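Local coordinates for capsid protein VP1 (Human polyomavirus 12, PDB 6Y5Z) that probably forms, as disulfide-linked pentamers, the T=7 icosahedral shell of the virus and takes part in attachment to the host cell, at residues I19-A24 with N267-K272; P134-G139 with S192-T197; A172-D177 with E185-D190; D244-F249 with R260-Y265. All coordinates share one frame; numbering follows the deposited sequence.

Interaction 1. Residues I19-A24 with N267-K272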
loop_
_atom_site.group_PDB
_atom_site.type_symbol
_atom_site.label_atom_id
_atom_site.label_comp_id
_atom_site.label_asym_id
_atom_site.label_seq_id
_atom_site.Cartn_x
_atom_site.Cartn_y
_atom_site.Cartn_z
ATOM N N ILE D 19 -16.156 30.733 -17.461
ATOM C CA ILE D 19 -15.959 29.691 -16.413
ATOM C C ILE D 19 -17.109 29.788 -15.410
ATOM O O ILE D 19 -17.583 30.922 -15.136
ATOM C CB ILE D 19 -14.605 29.869 -15.702
ATOM C CG1 ILE D 19 -13.431 29.748 -16.672
ATOM C CG2 ILE D 19 -14.457 28.911 -14.526
ATOM C CD1 ILE D 19 -13.250 28.372 -17.252
ATOM N N THR D 20 -17.532 28.651 -14.859
ATOM C CA THR D 20 -18.428 28.604 -13.675
ATOM C C THR D 20 -17.979 27.432 -12.804
ATOM O O THR D 20 -17.283 26.541 -13.331
ATOM C CB THR D 20 -19.899 28.613 -14.115
ATOM O OG1 THR D 20 -20.679 29.047 -12.998
ATOM C CG2 THR D 20 -20.398 27.277 -14.621
ATOM N N GLN D 21 -18.263 27.491 -11.502
ATOM C CA GLN D 21 -18.051 26.371 -10.546
ATOM C C GLN D 21 -19.442 25.931 -10.082
ATOM O O GLN D 21 -20.278 26.806 -9.806
ATOM C CB GLN D 21 -17.176 26.761 -9.343
ATOM C CG GLN D 21 -15.762 27.241 -9.687
ATOM C CD GLN D 21 -14.734 26.176 -10.016
ATOM O OE1 GLN D 21 -13.786 26.404 -10.775
ATOM N NE2 GLN D 21 -14.893 24.999 -9.430
ATOM N N ILE D 22 -19.693 24.629 -10.063
ATOM C CA ILE D 22 -20.977 24.038 -9.593
ATOM C C ILE D 22 -20.616 23.158 -8.404
ATOM O O ILE D 22 -19.780 22.239 -8.585
ATOM C CB ILE D 22 -21.628 23.209 -10.710
ATOM C CG1 ILE D 22 -21.958 24.073 -11.932
ATOM C CG2 ILE D 22 -22.845 22.476 -10.187
ATOM C CD1 ILE D 22 -22.911 25.212 -11.638
ATOM N N GLU D 23 -21.233 23.372 -7.251
ATOM C CA GLU D 23 -20.969 22.510 -6.086
ATOM C C GLU D 23 -22.257 21.823 -5.654
ATOM O O GLU D 23 -23.362 22.355 -5.870
ATOM C CB GLU D 23 -20.273 23.328 -4.998
ATOM C CG GLU D 23 -21.176 24.205 -4.178
ATOM C CD GLU D 23 -20.465 24.902 -3.020
ATOM O OE1 GLU D 23 -21.156 25.687 -2.336
ATOM O OE2 GLU D 23 -19.217 24.686 -2.795
ATOM N N ALA D 24 -22.115 20.629 -5.095
ATOM C CA ALA D 24 -23.254 19.842 -4.591
ATOM C C ALA D 24 -22.756 18.847 -3.559
ATOM O O ALA D 24 -21.620 18.356 -3.693
ATOM C CB ALA D 24 -23.945 19.146 -5.723
ATOM N N ASN D 267 -17.173 19.708 -6.350
ATOM C CA ASN D 267 -17.025 21.087 -6.880
ATOM C C ASN D 267 -16.429 20.946 -8.269
ATOM O O ASN D 267 -15.238 20.624 -8.380
ATOM C CB ASN D 267 -16.183 21.989 -5.982
ATOM C CG ASN D 267 -16.229 23.433 -6.445
ATOM O OD1 ASN D 267 -16.386 23.697 -7.622
ATOM N ND2 ASN D 267 -16.200 24.375 -5.521
ATOM N N VAL D 268 -17.261 21.161 -9.275
ATOM C CA VAL D 268 -16.890 20.950 -10.700
ATOM C C VAL D 268 -16.604 22.294 -11.344
ATOM O O VAL D 268 -17.454 23.222 -11.244
ATOM C CB VAL D 268 -17.975 20.179 -11.466
ATOM C CG1 VAL D 268 -17.592 19.954 -12.921
ATOM C CG2 VAL D 268 -18.271 18.860 -10.777
ATOM N N GLN D 269 -15.443 22.399 -11.979
ATOM C CA GLN D 269 -15.069 23.588 -12.775
ATOM C C GLN D 269 -15.536 23.360 -14.208
ATOM O O GLN D 269 -15.183 22.320 -14.799
ATOM C CB GLN D 269 -13.560 23.805 -12.740
ATOM C CG GLN D 269 -13.135 24.982 -13.583
ATOM C CD GLN D 269 -11.648 25.214 -13.453
ATOM O OE1 GLN D 269 -10.872 24.810 -14.317
ATOM N NE2 GLN D 269 -11.244 25.795 -12.332
ATOM N N LEU D 270 -16.342 24.275 -14.736
ATOM C CA LEU D 270 -16.813 24.175 -16.133
ATOM C C LEU D 270 -16.353 25.379 -16.932
ATOM O O LEU D 270 -16.183 26.471 -16.374
ATOM C CB LEU D 270 -18.331 24.024 -16.177
ATOM C CG LEU D 270 -18.806 22.782 -15.419
ATOM C CD1 LEU D 270 -19.463 23.153 -14.118
ATOM C CD2 LEU D 270 -19.703 21.916 -16.259
ATOM N N ARG D 271 -16.193 25.163 -18.224
ATOM C CA ARG D 271 -15.842 26.246 -19.163
ATOM C C ARG D 271 -16.724 26.129 -20.398
ATOM O O ARG D 271 -17.191 25.024 -20.761
ATOM C CB ARG D 271 -14.350 26.200 -19.494
ATOM C CG ARG D 271 -13.968 25.039 -20.389
ATOM C CD ARG D 271 -12.468 25.016 -20.629
ATOM N NE ARG D 271 -12.113 23.774 -21.283
ATOM C CZ ARG D 271 -10.889 23.257 -21.314
ATOM N NH1 ARG D 271 -9.881 23.914 -20.774
ATOM N NH2 ARG D 271 -10.668 22.113 -21.931
ATOM N N LYS D 272 -16.950 27.248 -21.070
ATOM C CA LYS D 272 -17.739 27.230 -22.316
ATOM C C LYS D 272 -16.853 26.706 -23.447
ATOM O O LYS D 272 -15.721 27.194 -23.610
ATOM C CB LYS D 272 -18.256 28.633 -22.630
ATOM C CG LYS D 272 -19.203 29.189 -21.580
ATOM C CD LYS D 272 -19.665 30.582 -21.926
ATOM C CE LYS D 272 -20.458 31.217 -20.810
ATOM N NZ LYS D 272 -20.720 32.646 -21.098
HETATM O O HOH W 1 -13.329 22.663 -8.712
#

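Interaction 2. Residues P134-G139 with S192-T197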
loop_
_atom_site.group_PDB
_atom_site.type_symbol
_atom_site.label_atom_id
_atom_site.label_comp_id
_atom_site.label_asym_id
_atom_site.label_seq_id
_atom_site.Cartn_x
_atom_site.Cartn_y
_atom_site.Cartn_z
ATOM N N PRO D 134 -26.627 11.001 -18.156
ATOM C CA PRO D 134 -26.639 10.020 -17.080
ATOM C C PRO D 134 -25.549 8.953 -17.264
ATOM O O PRO D 134 -25.189 8.606 -18.387
ATOM C CB PRO D 134 -28.039 9.404 -17.178
ATOM C CG PRO D 134 -28.869 10.490 -17.867
ATOM C CD PRO D 134 -27.920 11.128 -18.851
ATOM N N LEU D 135 -25.045 8.468 -16.142
ATOM C CA LEU D 135 -24.060 7.359 -16.112
ATOM C C LEU D 135 -24.677 6.121 -16.786
ATOM O O LEU D 135 -25.798 5.717 -16.432
ATOM C CB LEU D 135 -23.664 7.091 -14.655
ATOM C CG LEU D 135 -22.699 5.924 -14.432
ATOM C CD1 LEU D 135 -21.323 6.284 -14.943
ATOM C CD2 LEU D 135 -22.634 5.567 -12.955
ATOM N N ASP D 136 -23.964 5.532 -17.738
ATOM C CA ASP D 136 -24.369 4.251 -18.371
ATOM C C ASP D 136 -24.027 3.095 -17.425
ATOM O O ASP D 136 -22.880 3.081 -16.886
ATOM C CB ASP D 136 -23.686 4.057 -19.719
ATOM C CG ASP D 136 -24.094 5.095 -20.750
ATOM O OD1 ASP D 136 -25.318 5.198 -21.000
ATOM O OD2 ASP D 136 -23.200 5.805 -21.276
ATOM N N LEU D 137 -24.981 2.194 -17.197
ATOM C CA LEU D 137 -24.852 1.043 -16.272
ATOM C C LEU D 137 -24.920 -0.266 -17.060
ATOM O O LEU D 137 -25.708 -0.390 -18.034
ATOM C CB LEU D 137 -25.959 1.074 -15.217
ATOM C CG LEU D 137 -26.001 2.306 -14.315
ATOM C CD1 LEU D 137 -27.233 2.255 -13.419
ATOM C CD2 LEU D 137 -24.735 2.407 -13.487
ATOM N N GLN D 138 -24.140 -1.239 -16.607
ATOM C CA GLN D 138 -24.133 -2.619 -17.118
ATOM C C GLN D 138 -24.616 -3.503 -15.975
ATOM O O GLN D 138 -24.044 -3.431 -14.854
ATOM C CB GLN D 138 -22.745 -3.002 -17.610
ATOM C CG GLN D 138 -22.575 -4.501 -17.819
ATOM C CD GLN D 138 -23.377 -5.033 -18.980
ATOM O OE1 GLN D 138 -23.216 -4.570 -20.105
ATOM N NE2 GLN D 138 -24.142 -6.086 -18.727
ATOM N N GLY D 139 -25.662 -4.283 -16.218
ATOM C CA GLY D 139 -26.176 -5.203 -15.203
ATOM C C GLY D 139 -25.307 -6.427 -15.049
ATOM O O GLY D 139 -24.773 -6.930 -16.032
ATOM N N SER D 192 -18.047 0.156 -21.764
ATOM C CA SER D 192 -18.289 0.114 -23.224
ATOM C C SER D 192 -19.094 1.338 -23.663
ATOM O O SER D 192 -19.177 1.555 -24.878
ATOM C CB SER D 192 -18.979 -1.162 -23.640
ATOM O OG SER D 192 -20.358 -1.166 -23.307
ATOM N N ARG D 193 -19.669 2.101 -22.726
ATOM C CA ARG D 193 -20.362 3.377 -23.042
ATOM C C ARG D 193 -19.670 4.487 -22.254
ATOM O O ARG D 193 -18.401 4.511 -22.255
ATOM C CB ARG D 193 -21.856 3.180 -22.805
ATOM C CG ARG D 193 -22.391 2.043 -23.661
ATOM C CD ARG D 193 -23.895 1.894 -23.535
ATOM N NE ARG D 193 -24.335 0.846 -24.443
ATOM C CZ ARG D 193 -25.607 0.582 -24.723
ATOM N NH1 ARG D 193 -26.554 1.276 -24.141
ATOM N NH2 ARG D 193 -25.914 -0.381 -25.578
ATOM N N ASN D 194 -20.427 5.412 -21.672
ATOM C CA ASN D 194 -19.863 6.527 -20.861
ATOM C C ASN D 194 -18.784 7.291 -21.641
ATOM O O ASN D 194 -17.768 7.715 -21.025
ATOM C CB ASN D 194 -19.327 5.982 -19.536
ATOM C CG ASN D 194 -20.463 5.619 -18.604
ATOM O OD1 ASN D 194 -21.356 6.443 -18.358
ATOM N ND2 ASN D 194 -20.473 4.383 -18.134
ATOM N N GLU D 195 -18.999 7.546 -22.933
ATOM C CA GLU D 195 -18.036 8.344 -23.734
ATOM C C GLU D 195 -17.985 9.779 -23.181
ATOM O O GLU D 195 -16.930 10.440 -23.312
ATOM C CB GLU D 195 -18.397 8.344 -25.213
ATOM C CG GLU D 195 -17.339 9.016 -26.071
ATOM N N ASN D 196 -19.083 10.240 -22.593
ATOM C CA ASN D 196 -19.270 11.640 -22.152
ATOM C C ASN D 196 -19.382 11.708 -20.628
ATOM O O ASN D 196 -19.932 12.691 -20.109
ATOM C CB ASN D 196 -20.515 12.205 -22.836
ATOM C CG ASN D 196 -20.618 13.710 -22.767
ATOM O OD1 ASN D 196 -19.592 14.391 -22.827
ATOM N ND2 ASN D 196 -21.849 14.212 -22.662
ATOM N N THR D 197 -18.795 10.741 -19.922
ATOM C CA THR D 197 -18.750 10.695 -18.445
ATOM C C THR D 197 -17.373 10.196 -18.038
ATOM O O THR D 197 -16.837 9.348 -18.739
ATOM C CB THR D 197 -19.837 9.776 -17.868
ATOM O OG1 THR D 197 -21.109 10.412 -18.080
ATOM C CG2 THR D 197 -19.645 9.509 -16.392
HETATM O O HOH W 2 -22.623 8.687 -19.433
HETATM O O HOH W 3 -26.641 2.783 -21.615
#

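Interaction 3. Residues A172-D177 with E185-D190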
loop_
_atom_site.group_PDB
_atom_site.type_symbol
_atom_site.label_atom_id
_atom_site.label_comp_id
_atom_site.label_asym_id
_atom_site.label_seq_id
_atom_site.Cartn_x
_atom_site.Cartn_y
_atom_site.Cartn_z
ATOM N N ALA D 172 -28.160 -6.281 -20.735
ATOM C CA ALA D 172 -28.503 -5.668 -19.432
ATOM C C ALA D 172 -27.936 -4.250 -19.352
ATOM O O ALA D 172 -26.944 -4.022 -18.639
ATOM C CB ALA D 172 -28.036 -6.536 -18.303
ATOM N N LYS D 173 -28.509 -3.334 -20.126
ATOM C CA LYS D 173 -28.053 -1.933 -20.208
ATOM C C LYS D 173 -29.104 -1.036 -19.588
ATOM O O LYS D 173 -30.300 -1.216 -19.859
ATOM C CB LYS D 173 -27.816 -1.485 -21.646
ATOM C CG LYS D 173 -26.851 -2.333 -22.445
ATOM C CD LYS D 173 -25.440 -2.290 -21.888
ATOM C CE LYS D 173 -24.428 -2.831 -22.866
ATOM N NZ LYS D 173 -23.052 -2.854 -22.325
ATOM N N ALA D 174 -28.668 -0.037 -18.839
ATOM C CA ALA D 174 -29.567 0.985 -18.279
ATOM C C ALA D 174 -28.791 2.284 -18.060
ATOM O O ALA D 174 -27.572 2.323 -18.278
ATOM C CB ALA D 174 -30.205 0.492 -17.008
ATOM N N LYS D 175 -29.516 3.346 -17.762
ATOM C CA LYS D 175 -28.942 4.661 -17.399
ATOM C C LYS D 175 -29.286 4.982 -15.953
ATOM O O LYS D 175 -30.408 4.696 -15.525
ATOM C CB LYS D 175 -29.479 5.716 -18.365
ATOM C CG LYS D 175 -28.982 5.520 -19.790
ATOM C CD LYS D 175 -29.584 6.421 -20.822
ATOM C CE LYS D 175 -29.089 6.033 -22.199
ATOM N NZ LYS D 175 -29.192 7.145 -23.171
ATOM N N LEU D 176 -28.343 5.578 -15.215
ATOM C CA LEU D 176 -28.570 5.945 -13.807
ATOM C C LEU D 176 -29.397 7.234 -13.789
ATOM O O LEU D 176 -28.808 8.326 -13.796
ATOM C CB LEU D 176 -27.231 6.089 -13.086
ATOM C CG LEU D 176 -27.323 6.488 -11.613
ATOM C CD1 LEU D 176 -28.306 5.608 -10.850
ATOM C CD2 LEU D 176 -25.945 6.450 -10.963
ATOM N N ASP D 177 -30.723 7.082 -13.767
ATOM C CA ASP D 177 -31.656 8.222 -13.962
ATOM C C ASP D 177 -32.567 8.405 -12.749
ATOM O O ASP D 177 -33.458 9.258 -12.817
ATOM C CB ASP D 177 -32.425 8.040 -15.267
ATOM C CG ASP D 177 -33.314 6.817 -15.317
ATOM O OD1 ASP D 177 -33.428 6.096 -14.287
ATOM O OD2 ASP D 177 -33.860 6.558 -16.406
ATOM N N GLU D 185 -25.540 -3.684 -6.053
ATOM C CA GLU D 185 -25.215 -5.130 -6.201
ATOM C C GLU D 185 -25.648 -5.659 -7.573
ATOM O O GLU D 185 -25.252 -6.766 -7.894
ATOM C CB GLU D 185 -25.739 -5.968 -5.034
ATOM C CG GLU D 185 -27.225 -6.176 -5.071
ATOM C CD GLU D 185 -27.732 -7.149 -4.046
ATOM O OE1 GLU D 185 -27.342 -7.043 -2.848
ATOM O OE2 GLU D 185 -28.543 -8.017 -4.447
ATOM N N THR D 186 -26.386 -4.894 -8.385
ATOM C CA THR D 186 -26.835 -5.379 -9.714
ATOM C C THR D 186 -26.272 -4.533 -10.849
ATOM O O THR D 186 -26.559 -4.876 -11.976
ATOM C CB THR D 186 -28.371 -5.460 -9.840
ATOM O OG1 THR D 186 -28.969 -4.161 -9.855
ATOM C CG2 THR D 186 -28.989 -6.284 -8.737
ATOM N N TRP D 187 -25.570 -3.433 -10.582
ATOM C CA TRP D 187 -25.209 -2.466 -11.657
ATOM C C TRP D 187 -23.772 -1.971 -11.499
ATOM O O TRP D 187 -23.425 -1.468 -10.401
ATOM C CB TRP D 187 -26.143 -1.252 -11.638
ATOM C CG TRP D 187 -27.590 -1.508 -11.923
ATOM C CD1 TRP D 187 -28.620 -1.382 -11.050
ATOM C CD2 TRP D 187 -28.166 -1.880 -13.187
ATOM N NE1 TRP D 187 -29.811 -1.643 -11.683
ATOM C CE2 TRP D 187 -29.564 -1.940 -12.994
ATOM C CE3 TRP D 187 -27.643 -2.134 -14.455
ATOM C CZ2 TRP D 187 -30.426 -2.291 -14.036
ATOM C CZ3 TRP D 187 -28.494 -2.518 -15.468
ATOM C CH2 TRP D 187 -29.872 -2.561 -15.261
ATOM N N SER D 188 -23.018 -2.033 -12.583
ATOM C CA SER D 188 -21.630 -1.540 -12.700
ATOM C C SER D 188 -21.649 -0.364 -13.650
ATOM O O SER D 188 -22.406 -0.374 -14.619
ATOM C CB SER D 188 -20.735 -2.607 -13.258
ATOM O OG SER D 188 -20.679 -3.723 -12.405
ATOM N N PRO D 189 -20.745 0.616 -13.504
ATOM C CA PRO D 189 -20.530 1.588 -14.571
ATOM C C PRO D 189 -20.106 0.820 -15.821
ATOM O O PRO D 189 -19.320 -0.132 -15.723
ATOM C CB PRO D 189 -19.441 2.539 -14.079
ATOM C CG PRO D 189 -19.225 2.177 -12.642
ATOM C CD PRO D 189 -19.869 0.841 -12.348
ATOM N N ASP D 190 -20.695 1.169 -16.962
ATOM C CA ASP D 190 -20.482 0.435 -18.227
ATOM C C ASP D 190 -19.247 0.974 -18.955
ATOM O O ASP D 190 -19.260 2.103 -19.486
ATOM C CB ASP D 190 -21.723 0.554 -19.108
ATOM C CG ASP D 190 -21.638 -0.285 -20.370
ATOM O OD1 ASP D 190 -20.570 -0.917 -20.614
ATOM O OD2 ASP D 190 -22.642 -0.322 -21.080
#

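Interaction 4. Residues D244-F249 with R260-Y265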
loop_
_atom_site.group_PDB
_atom_site.type_symbol
_atom_site.label_atom_id
_atom_site.label_comp_id
_atom_site.label_asym_id
_atom_site.label_seq_id
_atom_site.Cartn_x
_atom_site.Cartn_y
_atom_site.Cartn_z
ATOM N N ASP D 244 -20.732 5.479 -1.662
ATOM C CA ASP D 244 -19.626 5.461 -0.683
ATOM C C ASP D 244 -20.038 4.641 0.528
ATOM O O ASP D 244 -20.394 5.207 1.575
ATOM C CB ASP D 244 -19.225 6.890 -0.334
ATOM C CG ASP D 244 -18.611 7.586 -1.531
ATOM O OD1 ASP D 244 -17.465 7.224 -1.882
ATOM O OD2 ASP D 244 -19.300 8.464 -2.157
ATOM N N VAL D 245 -19.949 3.322 0.370
ATOM C CA VAL D 245 -20.183 2.329 1.452
ATOM C C VAL D 245 -18.899 2.219 2.269
ATOM O O VAL D 245 -17.856 1.883 1.684
ATOM C CB VAL D 245 -20.558 0.947 0.891
ATOM C CG1 VAL D 245 -20.644 -0.087 2.009
ATOM C CG2 VAL D 245 -21.860 1.016 0.105
ATOM N N MET D 246 -18.981 2.424 3.581
ATOM C CA MET D 246 -17.808 2.406 4.488
ATOM C C MET D 246 -17.665 1.067 5.205
ATOM O O MET D 246 -16.618 0.846 5.811
ATOM C CB MET D 246 -17.936 3.509 5.534
ATOM C CG MET D 246 -17.950 4.892 4.943
ATOM S SD MET D 246 -16.417 5.301 4.082
ATOM C CE MET D 246 -15.215 5.263 5.414
ATOM N N GLY D 247 -18.669 0.193 5.129
ATOM C CA GLY D 247 -18.655 -1.099 5.814
ATOM C C GLY D 247 -19.957 -1.327 6.528
ATOM O O GLY D 247 -20.974 -0.691 6.139
ATOM N N TRP D 248 -19.915 -2.155 7.559
ATOM C CA TRP D 248 -21.114 -2.495 8.364
ATOM C C TRP D 248 -20.957 -2.001 9.793
ATOM O O TRP D 248 -19.888 -2.170 10.412
ATOM C CB TRP D 248 -21.423 -3.997 8.330
ATOM C CG TRP D 248 -21.750 -4.470 6.950
ATOM C CD1 TRP D 248 -22.876 -4.217 6.223
ATOM C CD2 TRP D 248 -20.909 -5.270 6.111
ATOM N NE1 TRP D 248 -22.797 -4.810 4.989
ATOM C CE2 TRP D 248 -21.589 -5.441 4.888
ATOM C CE3 TRP D 248 -19.647 -5.855 6.280
ATOM C CZ2 TRP D 248 -21.030 -6.163 3.834
ATOM C CZ3 TRP D 248 -19.102 -6.572 5.243
ATOM C CH2 TRP D 248 -19.787 -6.722 4.043
ATOM N N PHE D 249 -22.060 -1.480 10.311
ATOM C CA PHE D 249 -22.255 -1.084 11.723
ATOM C C PHE D 249 -22.940 -2.229 12.453
ATOM O O PHE D 249 -23.865 -2.819 11.879
ATOM C CB PHE D 249 -23.112 0.179 11.753
ATOM C CG PHE D 249 -23.412 0.729 13.123
ATOM C CD1 PHE D 249 -24.573 0.367 13.791
ATOM C CD2 PHE D 249 -22.569 1.648 13.734
ATOM C CE1 PHE D 249 -24.848 0.861 15.051
ATOM C CE2 PHE D 249 -22.867 2.167 14.980
ATOM C CZ PHE D 249 -24.004 1.763 15.647
ATOM N N ARG D 260 -23.256 1.155 6.374
ATOM C CA ARG D 260 -23.065 2.595 6.679
ATOM C C ARG D 260 -22.433 3.261 5.464
ATOM O O ARG D 260 -21.359 2.775 5.010
ATOM C CB ARG D 260 -22.211 2.772 7.936
ATOM C CG ARG D 260 -21.801 4.204 8.254
ATOM C CD ARG D 260 -22.971 5.148 8.391
ATOM N NE ARG D 260 -22.641 6.396 9.077
ATOM C CZ ARG D 260 -23.313 7.532 8.942
ATOM N NH1 ARG D 260 -24.345 7.634 8.116
ATOM N NH2 ARG D 260 -22.958 8.579 9.670
ATOM N N GLY D 261 -23.028 4.367 5.009
ATOM C CA GLY D 261 -22.512 5.189 3.904
ATOM C C GLY D 261 -22.257 6.616 4.361
ATOM O O GLY D 261 -22.739 7.016 5.428
ATOM N N LEU D 262 -21.512 7.384 3.574
ATOM C CA LEU D 262 -21.194 8.791 3.902
ATOM C C LEU D 262 -21.501 9.645 2.688
ATOM O O LEU D 262 -21.453 9.195 1.534
ATOM C CB LEU D 262 -19.721 8.930 4.323
ATOM C CG LEU D 262 -19.368 8.376 5.704
ATOM C CD1 LEU D 262 -17.868 8.477 5.953
ATOM C CD2 LEU D 262 -20.146 9.090 6.801
ATOM N N PRO D 263 -21.806 10.931 2.917
ATOM C CA PRO D 263 -22.080 11.858 1.827
ATOM C C PRO D 263 -20.816 12.208 1.054
ATOM O O PRO D 263 -19.738 12.127 1.601
ATOM C CB PRO D 263 -22.621 13.130 2.486
ATOM C CG PRO D 263 -22.644 12.833 3.964
ATOM C CD PRO D 263 -21.868 11.573 4.229
ATOM N N ARG D 264 -21.007 12.634 -0.184
ATOM C CA ARG D 264 -19.910 13.094 -1.047
ATOM C C ARG D 264 -20.187 14.516 -1.518
ATOM O O ARG D 264 -21.284 14.799 -2.032
ATOM C CB ARG D 264 -19.733 12.131 -2.220
ATOM C CG ARG D 264 -18.662 12.549 -3.212
ATOM C CD ARG D 264 -18.449 11.495 -4.281
ATOM N NE ARG D 264 -17.762 10.274 -3.851
ATOM C CZ ARG D 264 -16.446 10.065 -3.883
ATOM N NH1 ARG D 264 -15.946 8.900 -3.499
ATOM N NH2 ARG D 264 -15.630 11.039 -4.264
ATOM N N TYR D 265 -19.153 15.335 -1.451
ATOM C CA TYR D 265 -19.107 16.693 -2.026
ATOM C C TYR D 265 -18.486 16.653 -3.417
ATOM O O TYR D 265 -17.485 15.917 -3.650
ATOM C CB TYR D 265 -18.249 17.583 -1.138
ATOM C CG TYR D 265 -18.059 18.988 -1.623
ATOM C CD1 TYR D 265 -19.079 19.919 -1.559
ATOM C CD2 TYR D 265 -16.850 19.376 -2.164
ATOM C CE1 TYR D 265 -18.887 21.220 -2.013
ATOM C CE2 TYR D 265 -16.624 20.681 -2.568
ATOM C CZ TYR D 265 -17.654 21.593 -2.533
ATOM O OH TYR D 265 -17.362 22.871 -2.956
HETATM O O HOH W 4 -21.838 8.955 -1.172
#

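Interaction 1. Residues I19-A24 with N267-K272
T20 and I22 are bonded through their main chains to L270 and V268 in an antiparallel pairing, the two short strands running 160° apart with axes 4.6 Å from each other at closest approach. Each of these two pairs is closed by reciprocal N-H...O bonds, while I19, Q21 and E23 sit opposite R271, Q269 and N267 in non-hydrogen-bonded pairs.

On the face carrying Q21, N267 and Q269 the side chains form a small amide network. Q21 leaves with CG beside its own backbone N (chi1 -60°) and bends again at chi2, which lays its amide across the neighbouring strand. There NE2 donates a hydrogen bond to OD1 of N267 at 2.7 Å, approaching from above the plane of that carbonyl, and OE1 accepts NE2 of Q269 at 3.0 Å, within the amide planes of both groups. A water adds a further link, accepting from NE2 of Q21 at 2.9 Å and donating to the backbone O of N267, so both amide hydrogens of Q21 have acceptors.

The pairing joins the N-terminal strand 9-26 to the C-terminal strand 257-276 in the antiparallel beta framework of the VP1 jelly roll, with strand 83-96 bonded along the far edge of 267-272.

On the other face CG1 of I22 presses on CD1 of L270 at 3.4 Å, tighter than usual carbon contact, with the methyl CG2 of T20 alongside CB of L270, and L238 packs against I22 and V268. Back on the face of Q21, CD1 of I19 comes to 3.3 Å from CB of R271, whose guanidinium runs on to a salt bridge with E88.

Interaction 2. Residues P134-G139 with S192-T197
The loop that leads from strand 187-189 into strand 197-204 is pinned to strand 136-139 chiefly by one residue, N194, which begins a type I turn ending at T197. Its carboxamide uses both ends against the main chain of D136: OD1 accepts the backbone N of D136 at 2.8 Å, and ND2 donates to the backbone O at 3.0 Å. The amide thus takes the place of the N-H and C=O of a partner residue in a hydrogen-bonded antiparallel pair. D136 answers with its own side chain, for OD2 takes the backbone N of N194 at 2.8 Å from the anti side of the carboxylate.

CB of R193 rests 3.3 Å from OD2 of D136, and its extended chain carries the guanidinium to a water that accepts from NH1 and lies 2.8 Å from OD1 of D136. Over one face of the amide, CD1 of L135 comes to 3.4 Å from OD1 of N194 and reaches CG2 of T197. ND2 of N194 also bonds the carbonyl of D190. ND2 of N217 of a neighbouring subunit bonds O of T197, placing this type I turn, which leads into strand 197-204 of the VP1 jelly roll, at a subunit boundary.

Interaction 3. Residues A172-D177 with E185-D190
The segments 172-177 and 185-190 contribute the two outer strands of a three-stranded sheet, so the contacts of K173 with D190 and of A174 with W187 reach past the strand between them, 136-139; the nearest CA atoms of the two segments, those of K173 and D190, are 8.2 Å apart. Bent at chi2 (-64°), the chain of K173 turns back, and its NZ forms a salt bridge with OD2 of D190 at 2.9 Å, meeting the carboxylate on its syn side but 31° out of its plane. Q138, on the middle strand, accepts from the same NZ through OE1, and OD1 of D190 is bonded to S192.

The second contact is apolar. The six-membered ring of W187 comes up to the methyl group of A174, with CH2 3.5 Å from CB in an oblique approach, while the carbonyl O of A172 lies at the edge of the ring, 3.8 Å from CZ3. L137 packs on the indole, and NE1 of W187 bonds to the carbonyl of I153, which fixes how the ring is turned. Together the contacts tie the flanks of a small antiparallel sheet ordered 173-175, 136-139, 187-189, the salt bridge lying just beyond strand 187-189.

Interaction 4. Residues D244-F249 with R260-Y265
D244 and R264 form a bidentate salt bridge in which the guanidinium is presented side-on: NH1 of R264 bonds OD1 of D244 at 2.8 Å and NE bonds OD2 at 2.9 Å. Both oxygens are met on their syn sides, yet the two flat groups are twisted 35° apart, leaving each bond somewhat out of plane. A bend at chi3 (-73°) turns the otherwise extended arginine so that this edge faces the carboxylate. OD2 also receives a water that donates to the carbonyl O of L262 at 2.7 Å.

Main-chain bonds run alongside. The backbone N of M246 donates to O of R260 at 2.8 Å, N of R260 to O of G247 at 2.9 Å, and N of L262 to O of D244 at 3.2 Å. They belong to the hairpin of strands 237-250 and 257-276 in the VP1 jelly roll, interrupted here where the second strand breaks at L262 and P263. V245 faces G261 in a non-hydrogen-bonded pair with their CA atoms 4.4 Å apart.

Beside this, M246 coils through chi2 and chi3 to set CG against CD1 of L262 at 3.7 Å, the two side chains crossing at about a right angle.

Farther out, H126 bonds OD1 of D244 and T94 bonds NH2 of R264, so each partner of the buried ion pair has a further polar contact. R260 turns away from the hairpin, its NH1 bonding the carbonyl of G41 and that of Q166 of a neighbouring subunit.

Interactions 1 and 4 share strand 257-276 and so lie in one antiparallel sheet, with centres about 25 Å apart; they touch where OE2 of E23 comes 2.6 Å from OH of Y265, a probable hydrogen bond. Interactions 2 and 3 make a second cluster, centres about 8 Å apart, built round strand 136-139: it pairs with both outer strands of interaction 3, N of G139 lying 2.8 Å from O of A172 and N of Q138 2.8 Å from O of S188. The clusters do not touch: nearest atoms are about 9 Å apart between interactions 3 and 4, and about 10 Å between interactions 1 and 2. All four reach other subunits of the pentamer.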